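Local coordinates for MerB2 (Bacillus megaterium, PDB 5C17), which probably acts as an organomercurial lyase that breaks carbon–mercury bonds, and here holds a mercury(II) ion in its active site, at residues A16-P19 / K20-P24; A100-A103 / I104-L107; I29-S32 / I33-G36; V174-A177 / N178-K181. One frame throughout, in Å; residues are numbered along the deposited sequence. Where two conformers were deposited one is given.

Contact 1 of 4, residues A16-P19 / K20-P24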
ATOM      1  N   ALA A  16     -10.784  -1.617  15.174  1.00 14.43           N
ATOM      2  CA  ALA A  16     -11.807  -1.225  16.132  1.00 15.63           C
ATOM      3  C   ALA A  16     -12.776  -0.203  15.524  1.00 15.71           C
ATOM      4  O   ALA A  16     -13.969  -0.196  15.851  1.00 18.66           O
ATOM      5  CB  ALA A  16     -11.155  -0.655  17.386  1.00 16.11           C
ATOM      6  N   LYS A  17     -12.255   0.661  14.653  1.00 14.40           N
ATOM      7  CA  LYS A  17     -13.041   1.734  14.032  1.00 15.21           C
ATOM      8  C   LYS A  17     -13.888   1.276  12.847  1.00 15.42           C
ATOM      9  O   LYS A  17     -14.894   1.900  12.520  1.00 17.09           O
ATOM     10  CB  LYS A  17     -12.106   2.849  13.537  1.00 16.45           C
ATOM     11  CG  LYS A  17     -11.460   3.658  14.622  1.00 17.47           C
ATOM     12  CD  LYS A  17     -10.318   4.525  14.061  1.00 18.05           C
ATOM     13  CE  LYS A  17      -9.875   5.551  15.069  1.00 19.15           C
ATOM     14  NZ  LYS A  17     -10.860   6.653  15.186  1.00 20.91           N
ATOM     15  N   LEU A  18     -13.445   0.234  12.164  1.00 13.30           N
ATOM     16  CA  LEU A  18     -14.109  -0.205  10.950  1.00 12.09           C
ATOM     17  C   LEU A  18     -15.338  -1.053  11.247  1.00 13.25           C
ATOM     18  O   LEU A  18     -15.402  -1.720  12.275  1.00 14.72           O
ATOM     19  CB  LEU A  18     -13.143  -1.010  10.093  1.00 11.89           C
ATOM     20  CG  LEU A  18     -12.022  -0.198   9.460  1.00 13.36           C
ATOM     21  CD1 LEU A  18     -11.030  -1.117   8.780  1.00 14.76           C
ATOM     22  CD2 LEU A  18     -12.573   0.823   8.456  1.00 15.62           C
ATOM     23  N   PRO A  19     -16.320  -1.046  10.333  1.00 14.44           N
ATOM     24  CA  PRO A  19     -17.482  -1.932  10.468  1.00 16.50           C
ATOM     25  C   PRO A  19     -17.108  -3.412  10.563  1.00 17.05           C
ATOM     26  O   PRO A  19     -16.086  -3.813  10.025  1.00 15.64           O
ATOM     27  CB  PRO A  19     -18.240  -1.713   9.166  1.00 17.88           C
ATOM     28  CG  PRO A  19     -17.786  -0.434   8.644  1.00 17.58           C
ATOM     29  CD  PRO A  19     -16.410  -0.197   9.137  1.00 15.33           C
ATOM     30  N   LYS A  20     -17.956  -4.221  11.185  1.00 20.46           N
ATOM     31  CA  LYS A  20     -17.644  -5.646  11.429  1.00 22.84           C
ATOM     32  C   LYS A  20     -17.332  -6.495  10.179  1.00 20.20           C
ATOM     33  O   LYS A  20     -16.536  -7.443  10.257  1.00 21.19           O
ATOM     34  CB  LYS A  20     -18.778  -6.320  12.224  1.00 28.15           C
ATOM     35  CG  LYS A  20     -18.855  -5.884  13.684  1.00 32.57           C
ATOM     36  CD  LYS A  20     -19.959  -6.616  14.440  1.00 35.63           C
ATOM     37  CE  LYS A  20     -20.306  -5.909  15.742  1.00 37.77           C
ATOM     38  NZ  LYS A  20     -20.069  -6.757  16.950  1.00 39.57           N
ATOM     39  N   GLU A  21     -17.972  -6.183   9.053  1.00 15.11           N
ATOM     40  CA  GLU A  21     -17.784  -6.950   7.811  1.00 14.13           C
ATOM     41  C   GLU A  21     -16.641  -6.392   6.961  1.00 11.89           C
ATOM     42  O   GLU A  21     -16.441  -6.800   5.818  1.00 11.91           O
ATOM     43  CB  GLU A  21     -19.071  -7.001   6.988  1.00 16.39           C
ATOM     44  CG  GLU A  21     -20.253  -7.707   7.681  1.00 19.26           C
ATOM     45  CD  GLU A  21     -20.084  -9.233   7.906  1.00 23.22           C
ATOM     46  OE1 GLU A  21     -19.048  -9.840   7.554  1.00 22.86           O
ATOM     47  OE2 GLU A  21     -21.026  -9.841   8.462  1.00 26.44           O
ATOM     48  N   SER A  22     -15.835  -5.511   7.542  1.00 10.94           N
ATOM     49  CA  SER A  22     -14.754  -4.908   6.774  1.00 10.63           C
ATOM     50  C   SER A  22     -13.711  -5.916   6.306  1.00  9.20           C
ATOM     51  O   SER A  22     -13.230  -5.827   5.173  1.00 10.00           O
ATOM     52  CB  SER A  22     -14.071  -3.810   7.570  1.00 11.34           C
ATOM     53  OG  SER A  22     -14.934  -2.700   7.744  1.00 11.85           O
ATOM     54  N   VAL A  23     -13.311  -6.849   7.166  1.00  9.95           N
ATOM     55  CA  VAL A  23     -12.238  -7.765   6.784  1.00 10.24           C
ATOM     56  C   VAL A  23     -12.670  -8.741   5.682  1.00  8.58           C
ATOM     57  O   VAL A  23     -11.956  -8.906   4.699  1.00  9.30           O
ATOM     58  CB  VAL A  23     -11.581  -8.474   7.997  1.00 10.70           C
ATOM     59  CG1 VAL A  23     -10.603  -9.547   7.527  1.00 11.70           C
ATOM     60  CG2 VAL A  23     -10.844  -7.455   8.833  1.00 12.61           C
ATOM     61  N   PRO A  24     -13.856  -9.378   5.803  1.00  9.00           N
ATOM     62  CA  PRO A  24     -14.283 -10.222   4.675  1.00  9.64           C
ATOM     63  C   PRO A  24     -14.322  -9.472   3.333  1.00  8.67           C
ATOM     64  O   PRO A  24     -13.883  -9.994   2.297  1.00  9.65           O
ATOM     65  CB  PRO A  24     -15.687 -10.690   5.106  1.00 10.04           C
ATOM     66  CG  PRO A  24     -15.605 -10.709   6.609  1.00 10.88           C
ATOM     67  CD  PRO A  24     -14.753  -9.503   6.960  1.00 10.47           C
TER

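Contact 2 of 4, residues A100-A103 / I104-L107. With HG (mercury (II) ion), chain B.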
ATOM      1  N   ALA A 100       1.720  -0.043  -6.878  1.00  8.82           N
ATOM      2  CA  ALA A 100       1.559   0.198  -5.454  1.00  9.14           C
ATOM      3  C   ALA A 100       1.329   1.676  -5.181  1.00  8.55           C
ATOM      4  O   ALA A 100       1.865   2.545  -5.888  1.00  9.13           O
ATOM      5  CB  ALA A 100       2.782  -0.275  -4.690  1.00 10.13           C
ATOM      6  N   TRP A 101       0.580   1.972  -4.121  1.00  8.36           N
ATOM      7  CA  TRP A 101       0.255   3.360  -3.792  1.00  8.69           C
ATOM      8  C   TRP A 101       1.450   4.166  -3.274  1.00  8.92           C
ATOM      9  O   TRP A 101       1.430   5.386  -3.368  1.00 10.74           O
ATOM     10  CB  TRP A 101      -0.867   3.431  -2.772  1.00  9.23           C
ATOM     11  CG  TRP A 101      -2.192   2.963  -3.289  1.00 10.07           C
ATOM     12  CD1 TRP A 101      -2.537   2.722  -4.583  1.00 10.34           C
ATOM     13  CD2 TRP A 101      -3.350   2.685  -2.508  1.00  9.06           C
ATOM     14  NE1 TRP A 101      -3.846   2.300  -4.659  1.00  9.90           N
ATOM     15  CE2 TRP A 101      -4.371   2.282  -3.396  1.00  9.11           C
ATOM     16  CE3 TRP A 101      -3.638   2.756  -1.146  1.00  9.47           C
ATOM     17  CZ2 TRP A 101      -5.630   1.918  -2.952  1.00  9.82           C
ATOM     18  CZ3 TRP A 101      -4.895   2.405  -0.710  1.00  9.85           C
ATOM     19  CH2 TRP A 101      -5.877   1.995  -1.608  1.00 10.39           C
ATOM     20  N   CYS A 102       2.459   3.507  -2.706  1.00  8.85           N
ATOM     21  CA  CYS A 102       3.623   4.207  -2.177  1.00  8.30           C
ATOM     22  C   CYS A 102       4.804   3.255  -2.054  1.00  8.77           C
ATOM     23  O   CYS A 102       4.690   2.047  -2.260  1.00  9.04           O
ATOM     24  CB  CYS A 102       3.314   4.836  -0.814  1.00  8.96           C
ATOM     25  SG  CYS A 102       3.197   3.631   0.531  1.00 11.74           S
ATOM     26  N   ALA A 103       5.936   3.819  -1.667  1.00  8.98           N
ATOM     27  CA  ALA A 103       7.174   3.059  -1.519  1.00  8.88           C
ATOM     28  C   ALA A 103       7.043   1.936  -0.497  1.00  8.57           C
ATOM     29  O   ALA A 103       7.543   0.833  -0.699  1.00 10.05           O
ATOM     30  CB  ALA A 103       8.284   3.987  -1.113  1.00 10.30           C
ATOM     31  N   ILE A 104       6.407   2.218   0.626  1.00  9.45           N
ATOM     32  CA  ILE A 104       6.262   1.172   1.639  1.00  9.01           C
ATOM     33  C   ILE A 104       5.448   0.014   1.073  1.00  9.46           C
ATOM     34  O   ILE A 104       5.814  -1.151   1.274  1.00 10.51           O
ATOM     35  CB  ILE A 104       5.634   1.704   2.931  1.00 10.38           C
ATOM     36  CG1 ILE A 104       6.607   2.669   3.624  1.00 10.36           C
ATOM     37  CG2 ILE A 104       5.280   0.555   3.853  1.00 11.92           C
ATOM     38  CD1 ILE A 104       6.009   3.387   4.819  1.00 11.74           C
ATOM     39  N   SER A 105       4.354   0.322   0.375  1.00  9.10           N
ATOM     40  CA  SER A 105       3.481  -0.695  -0.182  0.66  8.88           C
ATOM     41  C   SER A 105       4.239  -1.628  -1.119  1.00  8.69           C
ATOM     42  O   SER A 105       3.975  -2.824  -1.158  1.00  9.80           O
ATOM     43  CB  SER A 105       2.295  -0.057  -0.924  0.66 10.84           C
ATOM     44  OG  SER A 105       1.459   0.661  -0.034  0.66 13.03           O
ATOM     45  N   THR A 106       5.176  -1.077  -1.903  1.00  8.44           N
ATOM     46  CA  THR A 106       5.925  -1.926  -2.847  1.00  9.17           C
ATOM     47  C   THR A 106       6.569  -3.128  -2.166  1.00 10.30           C
ATOM     48  O   THR A 106       6.691  -4.196  -2.760  1.00 11.97           O
ATOM     49  CB  THR A 106       7.049  -1.177  -3.650  1.00  9.37           C
ATOM     50  OG1 THR A 106       8.103  -0.712  -2.797  1.00  8.98           O
ATOM     51  CG2 THR A 106       6.482  -0.034  -4.467  1.00  9.46           C
ATOM     52  N   LEU A 107       7.045  -2.926  -0.939  1.00  9.65           N
ATOM     53  CA  LEU A 107       7.763  -3.968  -0.211  1.00  9.82           C
ATOM     54  C   LEU A 107       6.832  -4.736   0.722  1.00 10.68           C
ATOM     55  O   LEU A 107       6.871  -5.974   0.782  1.00 11.60           O
ATOM     56  CB  LEU A 107       8.938  -3.345   0.540  1.00 10.18           C
ATOM     57  CG  LEU A 107      10.070  -2.891  -0.399  1.00 11.18           C
ATOM     58  CD1 LEU A 107      10.984  -1.925   0.279  1.00 12.11           C
ATOM     59  CD2 LEU A 107      10.866  -4.062  -0.944  1.00 12.93           C
TER
HETATM   60 HG    HG B 301       0.979   3.587   1.372  0.78 16.68          HG
HETATM   61  O   HOH W   1      -0.771   1.852   1.468  1.00 25.08           O

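Contact 3 of 4, residues I29-S32 / I33-G36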
ATOM      1  N   ILE A  29     -11.755  -8.013  -1.952  1.00  9.22           N
ATOM      2  CA  ILE A  29     -11.295  -7.006  -2.907  1.00  9.62           C
ATOM      3  C   ILE A  29      -9.792  -7.179  -3.186  1.00  9.19           C
ATOM      4  O   ILE A  29      -9.343  -7.263  -4.332  1.00 10.08           O
ATOM      5  CB  ILE A  29     -11.550  -5.580  -2.392  1.00  8.92           C
ATOM      6  CG1 ILE A  29     -13.054  -5.316  -2.251  1.00  9.44           C
ATOM      7  CG2 ILE A  29     -10.932  -4.561  -3.344  1.00  9.99           C
ATOM      8  CD1 ILE A  29     -13.404  -4.019  -1.486  1.00 10.13           C
ATOM      9  N   PHE A  30      -9.019  -7.239  -2.108  1.00  9.19           N
ATOM     10  CA  PHE A  30      -7.556  -7.262  -2.166  1.00  9.04           C
ATOM     11  C   PHE A  30      -7.050  -8.438  -2.991  1.00  9.60           C
ATOM     12  O   PHE A  30      -6.216  -8.272  -3.880  1.00  9.94           O
ATOM     13  CB  PHE A  30      -7.025  -7.302  -0.735  1.00 10.17           C
ATOM     14  CG  PHE A  30      -5.521  -7.251  -0.609  1.00 10.48           C
ATOM     15  CD1 PHE A  30      -4.814  -6.069  -0.833  1.00 10.44           C
ATOM     16  CD2 PHE A  30      -4.821  -8.374  -0.205  1.00 10.70           C
ATOM     17  CE1 PHE A  30      -3.433  -6.028  -0.671  1.00 11.39           C
ATOM     18  CE2 PHE A  30      -3.446  -8.337  -0.030  1.00 11.41           C
ATOM     19  CZ  PHE A  30      -2.754  -7.165  -0.266  1.00 11.49           C
ATOM     20  N   PHE A  31      -7.573  -9.635  -2.722  1.00 10.11           N
ATOM     21  CA  PHE A  31      -7.074 -10.791  -3.436  1.00 11.54           C
ATOM     22  C   PHE A  31      -7.573 -10.816  -4.906  1.00 11.18           C
ATOM     23  O   PHE A  31      -6.922 -11.396  -5.769  1.00 12.91           O
ATOM     24  CB  PHE A  31      -7.371 -12.071  -2.642  1.00 13.78           C
ATOM     25  CG  PHE A  31      -6.625 -12.130  -1.315  1.00 15.88           C
ATOM     26  CD1 PHE A  31      -5.233 -12.129  -1.290  1.00 17.73           C
ATOM     27  CD2 PHE A  31      -7.306 -12.147  -0.104  1.00 18.95           C
ATOM     28  CE1 PHE A  31      -4.543 -12.160  -0.088  1.00 19.32           C
ATOM     29  CE2 PHE A  31      -6.611 -12.191   1.105  1.00 19.75           C
ATOM     30  CZ  PHE A  31      -5.233 -12.187   1.105  1.00 19.97           C
ATOM     31  N   SER A  32      -8.685 -10.147  -5.209  1.00 11.34           N
ATOM     32  CA  SER A  32      -9.111  -9.984  -6.598  1.00 12.55           C
ATOM     33  C   SER A  32      -8.153  -9.042  -7.351  1.00 12.24           C
ATOM     34  O   SER A  32      -7.752  -9.325  -8.477  1.00 13.01           O
ATOM     35  CB  SER A  32     -10.541  -9.447  -6.652  1.00 14.05           C
ATOM     36  OG  SER A  32     -11.008  -9.371  -7.979  1.00 15.90           O
ATOM     37  N   ILE A  33      -7.784  -7.927  -6.725  1.00 11.33           N
ATOM     38  CA  ILE A  33      -6.821  -6.996  -7.316  1.00 11.90           C
ATOM     39  C   ILE A  33      -5.491  -7.730  -7.571  1.00 11.26           C
ATOM     40  O   ILE A  33      -4.869  -7.540  -8.615  1.00 11.91           O
ATOM     41  CB  ILE A  33      -6.607  -5.770  -6.394  1.00 11.26           C
ATOM     42  CG1 ILE A  33      -7.922  -4.971  -6.226  1.00 13.08           C
ATOM     43  CG2 ILE A  33      -5.514  -4.862  -6.929  1.00 12.40           C
ATOM     44  CD1 ILE A  33      -8.587  -4.545  -7.512  1.00 14.68           C
ATOM     45  N   ARG A  34      -5.068  -8.558  -6.615  0.65 11.34           N
ATOM     46  CA  ARG A  34      -3.863  -9.379  -6.771  0.65 12.07           C
ATOM     47  C   ARG A  34      -3.928 -10.177  -8.063  0.65 12.51           C
ATOM     48  O   ARG A  34      -2.923 -10.353  -8.755  0.65 13.44           O
ATOM     49  CB  ARG A  34      -3.705 -10.335  -5.590  0.65 12.52           C
ATOM     50  CG  ARG A  34      -2.539 -11.327  -5.701  0.65 13.88           C
ATOM     51  CD  ARG A  34      -2.763 -12.528  -4.801  0.65 14.23           C
ATOM     52  NE  ARG A  34      -3.969 -13.281  -5.166  0.65 15.44           N
ATOM     53  CZ  ARG A  34      -4.519 -14.221  -4.406  0.65 18.88           C
ATOM     54  NH1 ARG A  34      -3.964 -14.544  -3.248  0.65 20.63           N
ATOM     55  NH2 ARG A  34      -5.618 -14.845  -4.807  0.65 19.99           N
ATOM     56  N   ASP A  35      -5.128 -10.654  -8.380  1.00 13.27           N
ATOM     57  CA  ASP A  35      -5.347 -11.503  -9.545  1.00 14.55           C
ATOM     58  C   ASP A  35      -5.632 -10.682 -10.806  1.00 15.10           C
ATOM     59  O   ASP A  35      -5.969 -11.242 -11.840  1.00 17.14           O
ATOM     60  CB  ASP A  35      -6.516 -12.461  -9.266  1.00 16.84           C
ATOM     61  CG  ASP A  35      -6.197 -13.486  -8.179  1.00 21.92           C
ATOM     62  OD1 ASP A  35      -5.003 -13.723  -7.918  1.00 23.26           O
ATOM     63  OD2 ASP A  35      -7.143 -14.068  -7.596  1.00 24.54           O
ATOM     64  N   GLY A  36      -5.507  -9.360 -10.714  1.00 13.91           N
ATOM     65  CA  GLY A  36      -5.673  -8.470 -11.859  1.00 14.67           C
ATOM     66  C   GLY A  36      -7.120  -8.158 -12.220  1.00 15.65           C
ATOM     67  O   GLY A  36      -7.412  -7.667 -13.313  1.00 17.63           O
TER

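Contact 4 of 4, residues V174-A177 / N178-K181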
ATOM      1  N   VAL A 174      19.977   8.998   1.607  1.00  9.94           N
ATOM      2  CA  VAL A 174      19.635   9.886   2.719  1.00 10.25           C
ATOM      3  C   VAL A 174      20.058  11.327   2.393  1.00 11.09           C
ATOM      4  O   VAL A 174      19.367  12.276   2.746  1.00 11.93           O
ATOM      5  CB  VAL A 174      20.282   9.419   4.044  1.00 11.37           C
ATOM      6  CG1 VAL A 174      20.024  10.442   5.156  1.00 12.40           C
ATOM      7  CG2 VAL A 174      19.745   8.032   4.438  1.00 11.77           C
ATOM      8  N   GLU A 175      21.198  11.479   1.730  1.00 11.02           N
ATOM      9  CA  GLU A 175      21.673  12.803   1.382  1.00 11.93           C
ATOM     10  C   GLU A 175      20.653  13.507   0.472  1.00 11.04           C
ATOM     11  O   GLU A 175      20.378  14.686   0.629  1.00 11.69           O
ATOM     12  CB  GLU A 175      23.056  12.714   0.733  1.00 13.23           C
ATOM     13  CG  GLU A 175      24.180  12.238   1.681  1.00 14.16           C
ATOM     14  CD  GLU A 175      24.098  10.774   2.088  1.00 14.68           C
ATOM     15  OE1 GLU A 175      23.640   9.937   1.285  1.00 14.38           O
ATOM     16  OE2 GLU A 175      24.502  10.454   3.229  1.00 15.05           O
ATOM     17  N   HIS A 176      20.047  12.771  -0.452  1.00 10.65           N
ATOM     18  CA  HIS A 176      19.027  13.377  -1.309  1.00 11.45           C
ATOM     19  C   HIS A 176      17.707  13.611  -0.568  1.00 10.07           C
ATOM     20  O   HIS A 176      17.048  14.629  -0.786  1.00 11.36           O
ATOM     21  CB  HIS A 176      18.846  12.555  -2.584  1.00 11.94           C
ATOM     22  CG  HIS A 176      19.993  12.688  -3.532  1.00 13.12           C
ATOM     23  ND1 HIS A 176      20.278  11.755  -4.502  1.00 16.56           N
ATOM     24  CD2 HIS A 176      20.910  13.675  -3.673  1.00 16.75           C
ATOM     25  CE1 HIS A 176      21.338  12.150  -5.189  1.00 17.72           C
ATOM     26  NE2 HIS A 176      21.741  13.309  -4.702  1.00 17.16           N
ATOM     27  N   ALA A 177      17.344  12.704   0.336  1.00 10.35           N
ATOM     28  CA  ALA A 177      16.208  12.938   1.214  1.00 10.82           C
ATOM     29  C   ALA A 177      16.398  14.251   1.978  1.00 11.36           C
ATOM     30  O   ALA A 177      15.458  15.037   2.154  1.00 11.91           O
ATOM     31  CB  ALA A 177      16.023  11.780   2.181  1.00 11.35           C
ATOM     32  N   ASN A 178      17.622  14.480   2.444  1.00 12.13           N
ATOM     33  CA  ASN A 178      17.909  15.703   3.193  1.00 12.93           C
ATOM     34  C   ASN A 178      17.813  16.976   2.362  1.00 13.98           C
ATOM     35  O   ASN A 178      17.383  18.007   2.869  1.00 14.82           O
ATOM     36  CB  ASN A 178      19.273  15.603   3.883  1.00 13.40           C
ATOM     37  CG  ASN A 178      19.241  14.673   5.066  1.00 15.70           C
ATOM     38  OD1 ASN A 178      18.171  14.391   5.616  1.00 17.57           O
ATOM     39  ND2 ASN A 178      20.402  14.184   5.469  1.00 16.12           N
ATOM     40  N   LYS A 179      18.217  16.909   1.099  1.00 13.55           N
ATOM     41  CA  LYS A 179      18.024  18.037   0.185  1.00 14.00           C
ATOM     42  C   LYS A 179      16.538  18.332   0.023  1.00 13.31           C
ATOM     43  O   LYS A 179      16.116  19.485   0.062  1.00 15.87           O
ATOM     44  CB  LYS A 179      18.663  17.770  -1.178  1.00 15.73           C
ATOM     45  CG  LYS A 179      20.174  17.740  -1.145  1.00 15.81           C
ATOM     46  CD  LYS A 179      20.789  17.564  -2.532  1.00 16.76           C
ATOM     47  CE  LYS A 179      20.696  18.814  -3.403  1.00 18.24           C
ATOM     48  NZ  LYS A 179      21.356  18.574  -4.722  1.00 19.06           N
ATOM     49  N   TRP A 180      15.745  17.280  -0.129  1.00 13.01           N
ATOM     50  CA  TRP A 180      14.306  17.434  -0.261  1.00 13.41           C
ATOM     51  C   TRP A 180      13.727  18.042   1.009  1.00 14.61           C
ATOM     52  O   TRP A 180      12.913  18.966   0.952  1.00 16.44           O
ATOM     53  CB  TRP A 180      13.672  16.077  -0.580  1.00 12.42           C
ATOM     54  CG  TRP A 180      12.180  16.053  -0.600  1.00 13.28           C
ATOM     55  CD1 TRP A 180      11.368  16.290  -1.675  1.00 15.63           C
ATOM     56  CD2 TRP A 180      11.318  15.757   0.497  1.00 14.58           C
ATOM     57  NE1 TRP A 180      10.053  16.158  -1.309  1.00 15.98           N
ATOM     58  CE2 TRP A 180       9.993  15.836   0.023  1.00 15.86           C
ATOM     59  CE3 TRP A 180      11.536  15.424   1.838  1.00 15.28           C
ATOM     60  CZ2 TRP A 180       8.889  15.590   0.847  1.00 16.66           C
ATOM     61  CZ3 TRP A 180      10.448  15.191   2.651  1.00 17.72           C
ATOM     62  CH2 TRP A 180       9.139  15.274   2.155  1.00 17.75           C
ATOM     63  N   LYS A 181      14.185  17.554   2.156  1.00 15.74           N
ATOM     64  CA  LYS A 181      13.699  18.059   3.430  1.00 17.03           C
ATOM     65  C   LYS A 181      13.952  19.552   3.596  1.00 19.06           C
ATOM     66  O   LYS A 181      13.120  20.262   4.153  1.00 20.94           O
ATOM     67  CB  LYS A 181      14.361  17.331   4.581  1.00 20.00           C
ATOM     68  CG  LYS A 181      13.722  16.027   4.960  1.00 24.64           C
ATOM     69  CD  LYS A 181      14.402  15.439   6.192  1.00 29.64           C
ATOM     70  CE  LYS A 181      14.441  16.448   7.335  1.00 32.83           C
ATOM     71  NZ  LYS A 181      14.427  15.821   8.688  1.00 34.72           N
TER

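Contact 1 of 4, residues A16-P19 / K20-P24
Ser22 turns back on Pro19 in a compact example of how a chain can leave one helix and enter the next within a few residues. Two polar bonds do the closing, and both end on one oxygen. The backbone bond of the type I beta turn from Pro19 to Ser22 runs from Ser22 N to Pro19 O over 3.0 Å, with an N-H...O angle of 151°. The shorter second bond is given by the hydroxyl, Ser22 OG to Pro19 O at 2.8 Å. Both donors reach the carbonyl from the same face of its plane, the amide well above that plane and the hydroxyl tilted from it by only 24°. With OG set beside its own backbone N (chi1 -69°), the serine can present amide and hydroxyl together to a single acceptor, and the hydroxyl's rotation is thereby restricted.

Apolar carbons pack round that same hydroxyl. Pro19 CD lies 3.2 Å from Ser22 OG, and Leu18 CB approaches Ser22 OG to 3.4 Å, so the serine tip is tucked against the CD corner of the proline ring and the base of the leucine.

Leu18 is the first residue beyond helix 5-17 to depart from helical geometry, while Glu21 occupies the N-cap position of helix 22-34. Helix 52-64 covers the turn, its Val58 touching Pro19 and Ser22 and its Ile61 touching Pro19.

Contact 2 of 4, residues A100-A103 / I104-L107
Cys102 and Ser105 meet where a metal ligand also caps a helix. Cys102 SG binds the mercury ion at 2.4 Å and, from its N-cap position, accepts Ser105 N in a long but fairly straight capping bond of 3.5 Å (163°). A chi1 of 73° places the sulfur between the backbone N and the carbonyl carbon, within range of both partners.

The tight part lies behind this sulfur. Thr106 OG1 gives a 2.7 Å bond to Ala103 O and also pairs with Tyr170, while Thr106 N bonds to Cys102 O at 3.2 Å. The methyl Thr106 CG2 rests 3.7 Å from Ala100 CB, which also abuts Ser105 CB at 3.8 Å.

On the side facing the metal and the bound dithiol, a water sits 2.5 Å from the mercury and donates to Ser105 OG at 2.9 Å, tying the ion to the helix; Cys165 supplies a second sulfur ligand. The less enclosed side is that of Trp101, whose partly exposed indole leads away from the helix.

The segment links strand 96-100 to helix 103-113, whose Ile104 and Leu107 pack on Ile149 of strand 148-151 and on helix 194-207.

Contact 3 of 4, residues I29-S32 / I33-G36
The last turn of helix 22-34 brings Phe31 against Arg34 and ends in a Schellman motif. In the conformer described, one of two deposited for the arginine, its guanidinium lies with one face over Phe31 CB, 3.9 Å above the plane, and Arg34 NH1 comes 3.4 Å from Phe31 CD1. Ring and guanidinium planes are turned 45° apart, and NH1 nears the ring obliquely. The chain gets there by a bend at chi3 (62°), which also leaves NE and NH2 side-on to the next carboxylate: Arg34 NE meets Asp35 OD1 at 3.0 Å from above the carboxylate plane, and NH2 meets OD2 from the syn side, a two-point salt bridge within this conformer.

Gly36, with positive phi, is the C-prime residue of the motif. Its amide bonds to the oxygen of Ile33 (Gly36 N to Ile33 O, 2.9 Å), and Gln37 N reaches back to Ser32 O. Ser32 OG adds a bond to Gln37 O.

On another side of the helix Ile29 and Ile33 lie side by side, Ile29 CG2 at 4.2 Å from Ile33 CG1. Ile29 rests on Ile76 and Ala79, Ile33 on Leu82, while Phe30 packs against Leu109 and Leu113 of helix 103-113.

Contact 4 of 4, residues V174-A177 / N178-K181
The opening turns of helix 174-183, in which Val174 meets Asn178 and His176 meets Lys179, illustrate how a surface helix combines regular backbone bonding with side chains that pair up along different sides of the helix. Four consecutive i to i+4 bonds link the two halves; the first, Asn178 N to Val174 O, and the last, Lys181 N to Ala177 O, are both 2.8 Å long.

Asn178 and Val174 lie side by side and point the same way, so that the amide nitrogen Asn178 ND2 comes alongside the methyl Val174 CG1 at 3.8 Å. Asn178 ND2 is also 3.5 Å from Val174 O, but the angle is too poor for a hydrogen bond. On another side of the helix, the Lys179 chain lies beside the imidazole and points the same way. A chi1 of -69° and an extended chi2 carry Lys179 CD to 4.1 Å from His176 CD2, at the ring edge and near its plane; the chain bends only beyond it.

The end of the Trp180 side chain leads away from residues 174-177, though Ala177 O lies in plane at the edge of its indole. The indole packs on Trp150, edge-to-face, as well as on Phe171 and His169.

His176 ND1 is paired with the hydroxyl of Ser172, which should help to fix the imidazole's rotation. His176 NE2 lies 5.3 Å from Lys179 NZ, and so near a probable lysine charge, protonation of the imidazole would probably be somewhat disfavoured.

Contact 2 alone touches the mercury ion and the bound dithiol. Contact 3 is nearest to it, their centres 16 Å apart; in contact 3 the side chain of Phe30 stands about 10 Å from the bound dithiol and about 11 Å from the mercury ion. Contact 1, at the other end of helix 22-34 from contact 3, has its centre 19 Å from that of contact 3 and 23 Å from that of contact 2; the side chain of Leu18 lies about 11 Å from the dithiol. Contact 4 has its centre 19 Å from that of contact 2, yet sits across the chain's centre from contacts 1 and 3, their centres 38 and 35 Å away. No two of the four touch.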